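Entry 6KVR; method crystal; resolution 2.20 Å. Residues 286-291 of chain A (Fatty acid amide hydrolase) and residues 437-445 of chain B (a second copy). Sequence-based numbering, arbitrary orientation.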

# COMPACT_ATOMS: atom_id res chain seq x y z
N GLY A 286 -8.11 -14.09 -5.99
CA GLY A 286 -7.36 -13.21 -5.11
C GLY A 286 -8.12 -12.12 -4.40
O GLY A 286 -7.47 -11.22 -3.82
N ALA A 287 -9.45 -12.15 -4.39
CA ALA A 287 -10.23 -11.09 -3.75
C ALA A 287 -9.85 -10.95 -2.28
O ALA A 287 -9.92 -11.91 -1.51
N GLY A 288 -9.43 -9.74 -1.89
CA GLY A 288 -9.08 -9.47 -0.51
C GLY A 288 -7.68 -9.86 -0.13
O GLY A 288 -7.28 -9.65 1.03
N GLN A 289 -6.90 -10.43 -1.05
CA GLN A 289 -5.58 -10.94 -0.73
C GLN A 289 -4.56 -9.81 -0.88
O GLN A 289 -4.41 -9.22 -1.96
N GLU A 290 -3.85 -9.52 0.21
CA GLU A 290 -3.02 -8.33 0.32
C GLU A 290 -1.59 -8.63 0.76
O GLU A 290 -0.75 -7.72 0.72
N SER A 291 -1.31 -9.84 1.23
CA SER A 291 0.04 -10.14 1.72
C SER A 291 1.06 -10.11 0.59
O SER A 291 2.18 -9.61 0.77
N ASN B 437 -10.88 -12.57 6.98
CA ASN B 437 -10.15 -11.30 6.99
C ASN B 437 -10.09 -10.72 5.58
O ASN B 437 -10.25 -9.51 5.40
N ARG B 438 -9.92 -11.59 4.57
CA ARG B 438 -9.93 -11.14 3.18
C ARG B 438 -11.28 -10.56 2.77
O ARG B 438 -11.32 -9.62 1.97
N GLU B 439 -12.38 -11.08 3.31
CA GLU B 439 -13.69 -10.48 3.03
C GLU B 439 -13.79 -9.07 3.62
O GLU B 439 -14.41 -8.18 3.02
N LEU B 440 -13.19 -8.84 4.79
CA LEU B 440 -13.16 -7.49 5.34
C LEU B 440 -12.39 -6.56 4.41
O LEU B 440 -12.82 -5.42 4.18
N ASN B 441 -11.25 -7.02 3.88
CA ASN B 441 -10.48 -6.23 2.93
C ASN B 441 -11.31 -5.88 1.70
O ASN B 441 -11.28 -4.74 1.22
N VAL B 442 -12.07 -6.86 1.18
CA VAL B 442 -12.97 -6.59 0.06
C VAL B 442 -13.97 -5.48 0.40
O VAL B 442 -14.14 -4.53 -0.37
N THR B 443 -14.63 -5.59 1.56
CA THR B 443 -15.57 -4.54 1.97
C THR B 443 -14.90 -3.17 2.11
O THR B 443 -15.45 -2.16 1.67
N ARG B 444 -13.71 -3.13 2.73
CA ARG B 444 -12.94 -1.89 2.81
C ARG B 444 -12.75 -1.25 1.44
O ARG B 444 -12.88 -0.03 1.28
N ASP B 445 -12.42 -2.06 0.42
CA ASP B 445 -12.13 -1.49 -0.89
C ASP B 445 -13.40 -1.04 -1.60
O ASP B 445 -13.37 -0.05 -2.34

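A glycine-rich loop of one copy lies against a helix of the other, burying 370 Å² in all. Gly286(A) opens a type II turn, closed by the bond from Gln289(A) N to Gly286(A) O (2.9 Å), and scarcely meets the helix itself. Ala287(A) points sideways, and its small methyl lies 3.9 Å from CG2 of Val442(B) (Ala287(A) CB to Val442(B) CG2), a modest apolar contact; Val442(B) holds chi1 at t. The carbonyl O of Ala287(A) accepts from water 1 (2.9 Å), which in turn accepts from Arg438(B) NH1 (3.2 Å).

At Gly288(A) the two backbones come close, with Gly288(A) CA 4.1 Å from Arg438(B) CA. Its CA–H reaches Arg438(B) O (Gly288(A) CA to Arg438(B) O 3.3 Å), and a CB here would clash with that same oxygen. The positive phi of 83° also calls for glycine, since a CB would jam against the preceding carbonyl. Gly288(A) O receives a nearly straight hydrogen bond from Asn441(B) ND2 (2.9 Å); Asn441(B), chi1 m, points toward the loop, and its amide nitrogen donates to this carbonyl and also to water 3.

Gln289(A), chi1 t and chi2 m, leaves sideways and lays its aliphatic CG over one face of the Arg438(B) guanidinium (Gln289(A) CG to Arg438(B) CZ 3.5 Å). Arg438(B) can reach this far because, after chi1 m, chi2 and chi3 are both t. Water 2 donates to Gln289(A) OE1 (2.9 Å) and accepts weakly from Arg438(B) NH2 (3.3 Å).

Glu290(A) points toward the helix, with chi1 off-well at -97° and chi2 t. Its carboxylate forms a salt bridge with Arg444(B): Arg444(B) NH1 to Glu290(A) OE1 is 3.2 Å, and the weak bond from Arg444(B) NH2 to Glu290(A) OE2 is 2.9 Å. Asp445(B) OD1 also holds Arg444(B) NE (3.0 Å). Water 3 links Glu290(A) OE1 to Asn441(B) ND2, 3.0 Å from each. Ser291(A), buried and with chi1 m, does not touch the helix.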

# COMPACT_ATOMS: atom_id res chain seq x y z
CB ALA A 287 -11.73 -11.36 -3.88
CB GLN A 289 -5.26 -12.15 -1.62
CG GLN A 289 -4.04 -13.01 -1.26
CD GLN A 289 -2.72 -12.29 -1.43
OE1 GLN A 289 -1.99 -12.08 -0.46
NE2 GLN A 289 -2.43 -11.88 -2.66
CB GLU A 290 -3.64 -7.38 1.35
CG GLU A 290 -4.49 -6.29 0.80
CD GLU A 290 -4.70 -5.20 1.84
OE1 GLU A 290 -5.08 -5.55 3.00
OE2 GLU A 290 -4.47 -4.02 1.52
CB SER A 291 0.04 -11.48 2.45
OG SER A 291 -0.64 -11.38 3.71
CB ASN B 437 -8.76 -11.52 7.58
CG ASN B 437 -8.00 -10.21 7.93
OD1 ASN B 437 -6.99 -10.27 8.62
ND2 ASN B 437 -8.47 -9.06 7.45
CB ARG B 438 -9.55 -12.29 2.24
CG ARG B 438 -8.08 -12.63 2.27
CD ARG B 438 -7.69 -13.58 1.15
NE ARG B 438 -6.37 -14.18 1.37
CZ ARG B 438 -5.90 -15.20 0.67
NH1 ARG B 438 -6.58 -15.71 -0.36
NH2 ARG B 438 -4.73 -15.74 1.01
CB GLU B 439 -14.81 -11.36 3.58
CG GLU B 439 -15.16 -12.55 2.68
CD GLU B 439 -16.10 -13.54 3.36
OE1 GLU B 439 -16.93 -13.11 4.21
OE2 GLU B 439 -16.00 -14.76 3.07
CB LEU B 440 -12.55 -7.48 6.74
CG LEU B 440 -13.17 -8.38 7.81
CD1 LEU B 440 -12.28 -8.38 9.04
CD2 LEU B 440 -14.63 -8.00 8.18
CB ASN B 441 -9.20 -6.98 2.49
CG ASN B 441 -8.19 -7.16 3.63
OD1 ASN B 441 -8.17 -6.40 4.59
ND2 ASN B 441 -7.33 -8.19 3.52
CB VAL B 442 -13.68 -7.89 -0.38
CG1 VAL B 442 -14.80 -7.59 -1.36
CG2 VAL B 442 -12.68 -8.86 -1.01
CB THR B 443 -16.23 -4.91 3.29
OG1 THR B 443 -16.82 -6.21 3.15
CG2 THR B 443 -17.29 -3.88 3.66
CB ARG B 444 -11.58 -2.17 3.45
CG ARG B 444 -10.65 -0.96 3.50
CD ARG B 444 -9.19 -1.37 3.70
NE ARG B 444 -8.72 -2.11 2.54
CZ ARG B 444 -7.62 -2.85 2.51
NH1 ARG B 444 -6.84 -2.99 3.57
NH2 ARG B 444 -7.30 -3.47 1.38
CB ASP B 445 -11.33 -2.49 -1.73
CG ASP B 445 -9.87 -2.64 -1.22
OD1 ASP B 445 -9.41 -1.84 -0.38
OD2 ASP B 445 -9.21 -3.62 -1.63
O HOH W 1 -9.17 -14.64 -1.86
O HOH W 2 -1.84 -14.16 1.53
O HOH W 3 -4.87 -7.57 5.14